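Local coordinates for C protein alpha-antigen (PDB 1YWM) that is the N-terminal domain of a cell-wall-anchored streptococcal surface protein that may play a role in both virulence and immunity, at residues L126-I130 and I157-D162; T119-S123 and P165-I171; I43-K49 and V81-T87. All blocks are in the same frame, centred on the assembly; numbering follows the deposited sequence.

Contact 1. Residues L126-I130 and I157-D162; sequences LRDKI and IKTDID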
loop_
_atom_site.group_PDB
_atom_site.type_symbol
_atom_site.label_atom_id
_atom_site.label_comp_id
_atom_site.label_asym_id
_atom_site.label_seq_id
_atom_site.Cartn_x
_atom_site.Cartn_y
_atom_site.Cartn_z
ATOM N N LEU A 126 6.818 5.461 7.858
ATOM C CA LEU A 126 5.641 6.204 8.294
ATOM C C LEU A 126 4.976 5.513 9.469
ATOM O O LEU A 126 4.645 6.167 10.478
ATOM C CB LEU A 126 4.645 6.388 7.142
ATOM C CG LEU A 126 3.262 7.014 7.412
ATOM C CD1 LEU A 126 3.438 8.457 7.951
ATOM C CD2 LEU A 126 2.480 7.029 6.082
ATOM N N ARG A 127 4.787 4.198 9.374
ATOM C CA ARG A 127 4.076 3.495 10.449
ATOM C C ARG A 127 4.868 3.524 11.763
ATOM O O ARG A 127 4.298 3.685 12.838
ATOM C CB ARG A 127 3.762 2.055 10.036
ATOM C CG ARG A 127 2.585 1.958 9.036
ATOM C CD ARG A 127 2.414 0.494 8.479
ATOM N NE ARG A 127 1.352 0.429 7.479
ATOM C CZ ARG A 127 0.051 0.476 7.741
ATOM N NH1 ARG A 127 -0.813 0.421 6.740
ATOM N NH2 ARG A 127 -0.410 0.557 8.996
ATOM N N ASP A 128 6.192 3.400 11.663
ATOM C CA ASP A 128 7.062 3.511 12.833
ATOM C C ASP A 128 6.967 4.904 13.416
ATOM O O ASP A 128 6.854 5.058 14.627
ATOM C CB ASP A 128 8.526 3.292 12.432
ATOM C CG ASP A 128 8.853 1.844 12.211
ATOM O OD1 ASP A 128 8.040 0.980 12.605
ATOM O OD2 ASP A 128 9.908 1.484 11.651
ATOM N N LYS A 129 7.051 5.910 12.556
ATOM C CA LYS A 129 6.925 7.302 13.001
ATOM C C LYS A 129 5.601 7.549 13.724
ATOM O O LYS A 129 5.542 8.225 14.775
ATOM C CB LYS A 129 7.090 8.277 11.828
ATOM C CG LYS A 129 7.268 9.723 12.238
ATOM C CD LYS A 129 8.572 9.903 13.061
ATOM C CE LYS A 129 8.948 11.360 13.271
ATOM N NZ LYS A 129 7.821 12.170 13.833
ATOM N N ILE A 130 4.522 7.050 13.146
ATOM C CA ILE A 130 3.232 7.191 13.775
ATOM C C ILE A 130 3.219 6.581 15.172
ATOM O O ILE A 130 2.680 7.191 16.105
ATOM C CB ILE A 130 2.098 6.580 12.902
ATOM C CG1 ILE A 130 1.816 7.468 11.680
ATOM C CG2 ILE A 130 0.818 6.400 13.776
ATOM C CD1 ILE A 130 0.911 6.762 10.595
ATOM N N ILE A 157 -4.570 9.494 9.432
ATOM C CA ILE A 157 -3.511 9.002 8.575
ATOM C C ILE A 157 -3.445 7.459 8.580
ATOM O O ILE A 157 -3.296 6.821 7.524
ATOM C CB ILE A 157 -2.150 9.610 8.990
ATOM C CG1 ILE A 157 -2.160 11.131 8.685
ATOM C CG2 ILE A 157 -1.024 8.927 8.186
ATOM C CD1 ILE A 157 -0.968 11.962 9.220
ATOM N N LYS A 158 -3.517 6.860 9.765
ATOM C CA LYS A 158 -3.392 5.406 9.849
ATOM C C LYS A 158 -4.558 4.711 9.129
ATOM O O LYS A 158 -4.355 3.739 8.400
ATOM C CB LYS A 158 -3.273 4.962 11.320
ATOM C CG LYS A 158 -3.408 3.433 11.579
ATOM C CD LYS A 158 -2.075 2.733 11.553
ATOM C CE LYS A 158 -2.074 1.353 12.300
ATOM N NZ LYS A 158 -3.344 0.539 12.253
ATOM N N THR A 159 -5.766 5.210 9.328
ATOM C CA THR A 159 -6.940 4.659 8.613
ATOM C C THR A 159 -6.756 4.721 7.083
ATOM O O THR A 159 -7.035 3.755 6.363
ATOM C CB THR A 159 -8.206 5.407 9.074
ATOM O OG1 THR A 159 -8.420 5.108 10.460
ATOM C CG2 THR A 159 -9.459 4.852 8.390
ATOM N N ASP A 160 -6.234 5.850 6.627
ATOM C CA ASP A 160 -5.992 6.117 5.213
ATOM C C ASP A 160 -4.975 5.121 4.604
ATOM O O ASP A 160 -5.267 4.468 3.595
ATOM C CB ASP A 160 -5.541 7.566 5.091
ATOM C CG ASP A 160 -5.350 8.016 3.647
ATOM O OD1 ASP A 160 -5.913 7.409 2.720
ATOM O OD2 ASP A 160 -4.646 8.986 3.360
ATOM N N ILE A 161 -3.827 4.935 5.259
ATOM C CA ILE A 161 -2.823 4.035 4.716
ATOM C C ILE A 161 -3.218 2.569 4.901
ATOM O O ILE A 161 -2.747 1.712 4.150
ATOM C CB ILE A 161 -1.396 4.336 5.223
ATOM C CG1 ILE A 161 -1.268 4.129 6.752
ATOM C CG2 ILE A 161 -0.936 5.761 4.741
ATOM C CD1 ILE A 161 0.196 4.268 7.268
ATOM N N ASP A 162 -4.089 2.281 5.869
ATOM C CA ASP A 162 -4.536 0.897 6.059
ATOM C C ASP A 162 -5.461 0.512 4.918
ATOM O O ASP A 162 -5.507 -0.637 4.495
ATOM C CB ASP A 162 -5.279 0.711 7.395
ATOM C CG ASP A 162 -4.336 0.594 8.574
ATOM O OD1 ASP A 162 -4.806 0.676 9.734
ATOM O OD2 ASP A 162 -3.116 0.405 8.437
#
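Arg127 reaches across from helix 124-137 to form a salt bridge with Asp162, NH1 and NH2 both bonding end-on to the single oxygen OD2. NH2 lies 2.8 Å from Asp162 OD2, meeting it nearly along the C-O bond, whereas NH1 arrives on the anti lone pair. Neither bond is straight (146° and 141°), as expected when two donors share one acceptor. Guanidinium and carboxylate are nearly coplanar, only 8° apart. The other carboxylate oxygen, Asp162 OD1, accepts on its syn lone pair a second salt bridge, from Lys158 NZ at 2.9 Å, one helical turn back. In this three-residue salt-bridge network Asp162 answers two cations, and its charge probably offsets their proximity, Arg127 NH2 being 4.4 Å from Lys158 NZ. The remaining guanidinium nitrogen, NE, donates to Ser123 OG, so all three nitrogens of this buried arginine are engaged. Over the centre of one guanidinium face sits Ile161 CD1, 3.8 Å above the plane.

Beside the salt bridges, the rest of the contact is aliphatic. Leu126 CD2 and Ile161 CD1 meet tip to tip at 3.8 Å, and Ile130 CD1 lies the same distance from Ile157 CG2. The two antiparallel helices, 11.3 Å apart at their local axes, belong to the three-helix bundle; helix 168-182 completes this core, setting Ile175 against Leu126 and Val178 against Ile130 and Ile157.

Contact 2. Residues T119-S123 and P165-I171; sequences TIYDS and PKTQTDI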
loop_
_atom_site.group_PDB
_atom_site.type_symbol
_atom_site.label_atom_id
_atom_site.label_comp_id
_atom_site.label_asym_id
_atom_site.label_seq_id
_atom_site.Cartn_x
_atom_site.Cartn_y
_atom_site.Cartn_z
ATOM N N THR A 119 2.573 0.286 -8.900
ATOM C CA THR A 119 3.264 1.249 -8.059
ATOM C C THR A 119 3.704 0.542 -6.785
ATOM O O THR A 119 2.867 -0.017 -6.077
ATOM C CB THR A 119 2.254 2.358 -7.678
ATOM O OG1 THR A 119 1.936 3.117 -8.842
ATOM C CG2 THR A 119 2.924 3.400 -6.679
ATOM N N ILE A 120 4.996 0.539 -6.489
ATOM C CA ILE A 120 5.444 -0.104 -5.269
ATOM C C ILE A 120 5.780 1.017 -4.275
ATOM O O ILE A 120 6.454 1.976 -4.622
ATOM C CB ILE A 120 6.698 -0.979 -5.498
ATOM C CG1 ILE A 120 6.410 -2.105 -6.526
ATOM C CG2 ILE A 120 7.142 -1.577 -4.189
ATOM C CD1 ILE A 120 7.689 -2.772 -7.024
ATOM N N TYR A 121 5.315 0.867 -3.047
ATOM C CA TYR A 121 5.592 1.869 -2.019
ATOM C C TYR A 121 5.877 1.154 -0.729
ATOM O O TYR A 121 5.816 -0.070 -0.668
ATOM C CB TYR A 121 4.420 2.845 -1.904
ATOM C CG TYR A 121 3.096 2.300 -1.365
ATOM C CD1 TYR A 121 2.241 1.537 -2.168
ATOM C CD2 TYR A 121 2.677 2.583 -0.054
ATOM C CE1 TYR A 121 0.997 1.069 -1.677
ATOM C CE2 TYR A 121 1.441 2.119 0.443
ATOM C CZ TYR A 121 0.606 1.379 -0.369
ATOM O OH TYR A 121 -0.603 0.906 0.078
ATOM N N ASP A 122 6.234 1.902 0.307
ATOM C CA ASP A 122 6.573 1.259 1.563
ATOM C C ASP A 122 6.156 2.208 2.666
ATOM O O ASP A 122 6.758 3.280 2.806
ATOM C CB ASP A 122 8.069 1.028 1.654
ATOM C CG ASP A 122 8.441 0.141 2.802
ATOM O OD1 ASP A 122 7.563 -0.163 3.650
ATOM O OD2 ASP A 122 9.573 -0.356 2.900
ATOM N N SER A 123 5.135 1.809 3.427
ATOM C CA SER A 123 4.662 2.632 4.549
ATOM C C SER A 123 5.424 2.330 5.879
ATOM O O SER A 123 5.088 2.888 6.924
ATOM C CB SER A 123 3.162 2.447 4.737
ATOM O OG SER A 123 2.869 1.114 5.131
ATOM N N PRO A 165 -4.384 2.686 -1.305
ATOM C CA PRO A 165 -3.035 2.626 -1.874
ATOM C C PRO A 165 -2.452 4.024 -2.048
ATOM O O PRO A 165 -3.206 4.963 -2.290
ATOM C CB PRO A 165 -3.252 1.965 -3.252
ATOM C CG PRO A 165 -4.685 2.315 -3.611
ATOM C CD PRO A 165 -5.435 2.354 -2.290
ATOM N N LYS A 166 -1.136 4.141 -1.958
ATOM C CA LYS A 166 -0.452 5.418 -2.099
ATOM C C LYS A 166 0.756 5.309 -3.036
ATOM O O LYS A 166 1.241 4.216 -3.300
ATOM C CB LYS A 166 0.020 5.888 -0.711
ATOM C CG LYS A 166 -1.083 5.979 0.349
ATOM C CD LYS A 166 -2.087 7.104 -0.002
ATOM C CE LYS A 166 -3.348 7.015 0.846
ATOM N NZ LYS A 166 -4.471 7.954 0.456
ATOM N N THR A 167 1.259 6.443 -3.511
ATOM C CA THR A 167 2.638 6.489 -4.017
ATOM C C THR A 167 3.616 6.760 -2.879
ATOM O O THR A 167 3.214 7.277 -1.808
ATOM C CB THR A 167 2.812 7.611 -5.033
ATOM O OG1 THR A 167 2.517 8.850 -4.381
ATOM C CG2 THR A 167 1.798 7.506 -6.149
ATOM N N GLN A 168 4.899 6.464 -3.103
ATOM C CA GLN A 168 5.927 6.810 -2.100
ATOM C C GLN A 168 6.039 8.318 -1.804
ATOM O O GLN A 168 6.342 8.739 -0.664
ATOM C CB GLN A 168 7.279 6.285 -2.545
ATOM C CG GLN A 168 8.291 6.189 -1.436
ATOM C CD GLN A 168 7.866 5.205 -0.339
ATOM O OE1 GLN A 168 7.292 4.166 -0.623
ATOM N NE2 GLN A 168 8.161 5.540 0.912
ATOM N N THR A 169 5.817 9.133 -2.835
ATOM C CA THR A 169 5.764 10.578 -2.644
ATOM C C THR A 169 4.690 10.939 -1.622
ATOM O O THR A 169 4.919 11.780 -0.717
ATOM C CB THR A 169 5.457 11.287 -3.973
ATOM O OG1 THR A 169 6.575 11.133 -4.865
ATOM C CG2 THR A 169 5.379 12.797 -3.736
ATOM N N ASP A 170 3.517 10.329 -1.776
ATOM C CA ASP A 170 2.436 10.566 -0.826
ATOM C C ASP A 170 2.819 10.085 0.590
ATOM O O ASP A 170 2.613 10.810 1.558
ATOM C CB ASP A 170 1.119 9.966 -1.290
ATOM C CG ASP A 170 -0.098 10.685 -0.700
ATOM O OD1 ASP A 170 -1.222 10.174 -0.843
ATOM O OD2 ASP A 170 -0.040 11.768 -0.078
ATOM N N ILE A 171 3.355 8.870 0.707
ATOM C CA ILE A 171 3.889 8.392 1.993
ATOM C C ILE A 171 4.845 9.414 2.645
ATOM O O ILE A 171 4.661 9.808 3.815
ATOM C CB ILE A 171 4.554 7.001 1.817
ATOM C CG1 ILE A 171 3.501 5.938 1.389
ATOM C CG2 ILE A 171 5.413 6.616 3.029
ATOM C CD1 ILE A 171 2.299 5.658 2.362
HETATM O O HOH W 1 5.903 4.675 -5.172
#
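One face of the Tyr121 ring is covered by the carbonyl oxygen of Lys166, which stands 3.0 Å above the ring plane, offset toward the rim, and comes within 3.1 Å of Tyr121 CD1. This oxygen is buried by the contact and has no hydrogen-bond partner in the model. With chi1 at 67°, Tyr121 CG sits between its own backbone N and carbonyl carbon, a turn that carries the ring toward the 165-171 segment and its hydroxyl to Pro165 CA. The Ile171 side chain crosses that of Tyr121 at about a right angle, with CG1 meeting the ring obliquely, 3.7 Å from Tyr121 CD2; its other branch, CG2, packs on the carbonyl oxygen of Asp122.

Gln168 clasps the backbone of Asp122 with both ends of its amide. Asp122 N donates to Gln168 OE1 at 2.7 Å, in the carbonyl plane of the side chain, while Gln168 NE2 returns a longer bond of 3.3 Å to Asp122 O, tilted 23° from that carbonyl's plane. A bend at chi2 (63°) folds the amide back to the strand end. One water extends the polar join, donating to Ile120 O and accepting from Gln168 N at the first turn of the helix, where Thr167, the N-cap residue, accepts from Asp170 N through OG1.

The contact fastens the start of helix 168-182 to the end of strand 113-121, where the beta sandwich passes into the three-helix bundle. Strand 40-44 pairs alongside through Ile43, and Lys166 NZ forms a salt bridge with Asp160 of helix 144-163.

Contact 3. Residues I43-K49 and V81-T87; sequences IDLYDVK and VSQLQST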
loop_
_atom_site.group_PDB
_atom_site.type_symbol
_atom_site.label_atom_id
_atom_site.label_comp_id
_atom_site.label_asym_id
_atom_site.label_seq_id
_atom_site.Cartn_x
_atom_site.Cartn_y
_atom_site.Cartn_z
ATOM N N ILE A 43 1.268 -2.050 -4.373
ATOM C CA ILE A 43 1.740 -3.011 -3.371
ATOM C C ILE A 43 2.610 -2.251 -2.375
ATOM O O ILE A 43 3.505 -1.495 -2.768
ATOM C CB ILE A 43 2.554 -4.143 -4.055
ATOM C CG1 ILE A 43 1.598 -5.057 -4.859
ATOM C CG2 ILE A 43 3.356 -4.947 -3.026
ATOM C CD1 ILE A 43 2.349 -6.191 -5.689
ATOM N N ASP A 44 2.313 -2.446 -1.096
ATOM C CA ASP A 44 3.044 -1.802 -0.003
ATOM C C ASP A 44 3.998 -2.849 0.544
ATOM O O ASP A 44 3.547 -3.919 0.986
ATOM C CB ASP A 44 2.022 -1.388 1.067
ATOM C CG ASP A 44 2.636 -0.595 2.199
ATOM O OD1 ASP A 44 3.890 -0.464 2.301
ATOM O OD2 ASP A 44 1.888 -0.062 3.021
ATOM N N LEU A 45 5.298 -2.578 0.481
ATOM C CA LEU A 45 6.290 -3.553 0.952
ATOM C C LEU A 45 6.120 -3.870 2.438
ATOM O O LEU A 45 6.510 -4.947 2.892
ATOM C CB LEU A 45 7.703 -3.071 0.678
ATOM C CG LEU A 45 8.037 -2.829 -0.811
ATOM C CD1 LEU A 45 9.472 -2.414 -0.972
ATOM C CD2 LEU A 45 7.820 -4.130 -1.579
ATOM N N TYR A 46 5.505 -2.949 3.188
ATOM C CA TYR A 46 5.160 -3.254 4.588
ATOM C C TYR A 46 4.303 -4.522 4.655
ATOM O O TYR A 46 4.559 -5.435 5.481
ATOM C CB TYR A 46 4.435 -2.055 5.226
ATOM C CG TYR A 46 3.900 -2.339 6.617
ATOM C CD1 TYR A 46 2.576 -2.670 6.805
ATOM C CD2 TYR A 46 4.747 -2.279 7.745
ATOM C CE1 TYR A 46 2.076 -2.941 8.079
ATOM C CE2 TYR A 46 4.243 -2.533 9.045
ATOM C CZ TYR A 46 2.911 -2.861 9.185
ATOM O OH TYR A 46 2.374 -3.118 10.425
ATOM N N ASP A 47 3.295 -4.567 3.781
ATOM C CA ASP A 47 2.361 -5.689 3.676
ATOM C C ASP A 47 3.069 -6.928 3.168
ATOM O O ASP A 47 2.815 -8.033 3.657
ATOM C CB ASP A 47 1.197 -5.369 2.736
ATOM C CG ASP A 47 0.290 -4.273 3.247
ATOM O OD1 ASP A 47 -0.575 -3.819 2.446
ATOM O OD2 ASP A 47 0.340 -3.817 4.411
ATOM N N VAL A 48 3.960 -6.740 2.191
ATOM C CA VAL A 48 4.762 -7.862 1.679
ATOM C C VAL A 48 5.607 -8.533 2.743
ATOM O O VAL A 48 5.627 -9.753 2.857
ATOM C CB VAL A 48 5.669 -7.433 0.531
ATOM C CG1 VAL A 48 6.497 -8.612 0.030
ATOM C CG2 VAL A 48 4.805 -6.895 -0.601
ATOM N N LYS A 49 6.297 -7.737 3.541
ATOM C CA LYS A 49 7.143 -8.299 4.576
ATOM C C LYS A 49 6.346 -9.055 5.636
ATOM O O LYS A 49 6.887 -9.951 6.255
ATOM C CB LYS A 49 8.051 -7.219 5.159
ATOM C CG LYS A 49 9.110 -6.789 4.142
ATOM C CD LYS A 49 10.331 -6.151 4.779
ATOM C CE LYS A 49 11.499 -6.104 3.783
ATOM N NZ LYS A 49 11.178 -5.255 2.567
ATOM N N VAL A 81 6.700 -12.239 -5.026
ATOM C CA VAL A 81 6.458 -10.903 -4.472
ATOM C C VAL A 81 7.437 -10.557 -3.321
ATOM O O VAL A 81 7.823 -9.397 -3.151
ATOM C CB VAL A 81 4.989 -10.720 -4.048
ATOM C CG1 VAL A 81 4.612 -11.654 -2.822
ATOM C CG2 VAL A 81 4.676 -9.201 -3.795
ATOM N N SER A 82 7.846 -11.568 -2.551
ATOM C CA SER A 82 8.801 -11.368 -1.440
ATOM C C SER A 82 10.178 -10.836 -1.884
ATOM O O SER A 82 10.944 -10.318 -1.061
ATOM C CB SER A 82 8.933 -12.663 -0.625
ATOM O OG SER A 82 9.823 -13.571 -1.264
ATOM N N GLN A 83 10.484 -10.929 -3.186
ATOM C CA GLN A 83 11.727 -10.366 -3.725
ATOM C C GLN A 83 11.704 -8.857 -3.994
ATOM O O GLN A 83 12.771 -8.262 -4.253
ATOM C CB GLN A 83 12.142 -11.064 -5.031
ATOM C CG GLN A 83 12.262 -12.586 -4.937
ATOM C CD GLN A 83 12.577 -13.120 -6.327
ATOM O OE1 GLN A 83 11.680 -13.250 -7.151
ATOM N NE2 GLN A 83 13.857 -13.349 -6.611
ATOM N N LEU A 84 10.513 -8.250 -3.996
ATOM C CA LEU A 84 10.414 -6.807 -4.198
ATOM C C LEU A 84 11.049 -6.102 -2.995
ATOM O O LEU A 84 10.687 -6.365 -1.864
ATOM C CB LEU A 84 8.962 -6.348 -4.343
ATOM C CG LEU A 84 8.221 -6.919 -5.564
ATOM C CD1 LEU A 84 6.851 -6.351 -5.629
ATOM C CD2 LEU A 84 9.008 -6.627 -6.869
ATOM N N GLN A 85 11.988 -5.217 -3.258
ATOM C CA GLN A 85 12.731 -4.575 -2.155
ATOM C C GLN A 85 12.905 -3.080 -2.362
ATOM O O GLN A 85 13.380 -2.366 -1.477
ATOM C CB GLN A 85 14.104 -5.224 -1.979
ATOM C CG GLN A 85 14.082 -6.717 -1.607
ATOM C CD GLN A 85 13.659 -6.979 -0.167
ATOM O OE1 GLN A 85 14.103 -6.287 0.752
ATOM N NE2 GLN A 85 12.800 -7.984 0.031
ATOM N N SER A 86 12.525 -2.606 -3.527
ATOM C CA SER A 86 12.696 -1.192 -3.863
ATOM C C SER A 86 11.356 -0.614 -4.267
ATOM O O SER A 86 10.561 -1.294 -4.914
ATOM C CB SER A 86 13.674 -1.050 -5.036
ATOM O OG SER A 86 14.975 -1.453 -4.642
ATOM N N THR A 87 11.113 0.646 -3.914
ATOM C CA THR A 87 9.886 1.328 -4.312
ATOM C C THR A 87 10.024 2.023 -5.661
ATOM O O THR A 87 11.122 2.231 -6.156
ATOM C CB THR A 87 9.468 2.372 -3.261
ATOM O OG1 THR A 87 10.535 3.315 -3.114
ATOM C CG2 THR A 87 9.318 1.725 -1.886
HETATM O O HOH W 2 9.691 -6.666 0.721
#
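Lys49 NZ and the carbonyl oxygen of Leu84 are joined through one water, which accepts from the lysine and donates to the carbonyl, each bond 2.8 Å long. No direct hydrogen bond crosses between the segments. The lysine chain is bent at its last torsion (chi4 62°), and this bend directs NZ to the water. Gln85 crosses the same chain at about a right angle; its OE1 lies 3.6 Å from Lys49 NZ, near but not bonded, while within the loop Gln85 NE2 donates to Ser82 O at 3.2 Å, the acceptor lying in the plane of the Gln85 amide.

Inward from this polar edge the contact is aliphatic. Leu45 sets its two methyls on successive residues of the loop: CD2 packs on Leu84 CB at 3.7 Å, the two leucines crossing at about a right angle, and CD1 rests against the backbone of Gln85. One turn on, Val48 sets CG1 against the carbonyl oxygen of Val81 at 3.5 Å and CG2 against Val81 CG2 at 3.9 Å. Ile43, still on the strand, adds CD1 to the same valine. Phe71 of strand 66-73 touches Ile43, Val81 and Leu84, and Ile120 of strand 113-121 lies against both leucines, which ties the contact into the sandwich core.

Helix 45-49 opens with Asp44 as N-cap, OD1 accepting from Tyr46 N at 3.1 Å from above the carboxylate plane. With methyls making most of the direct contact and a water the polar bridging, the short helix seats on the 81-87 loop by apolar fit, and the hydrophilic link is confined to the exposed margin around Lys49 and Gln85.

Contact 1 is the most buried of the three and lies within the helical bundle, whereas contacts 2 and 3 are partly buried and hold the neighbouring strands 113-121 and 40-44. Their chemistry changes accordingly: a charged network over an aliphatic core in contact 1, amide-to-backbone bonds and an aromatic face in contact 2, apolar packing with one bridging water in contact 3. Contact 2 stands between the others. A salt bridge from Lys166 to Asp160 and packing of Ile171 on Leu126 and Ile161 join it to contact 1; Tyr121 O to Leu45 N and Ser123 OG to Asp44 OD2, both probable hydrogen bonds, join it to contact 3.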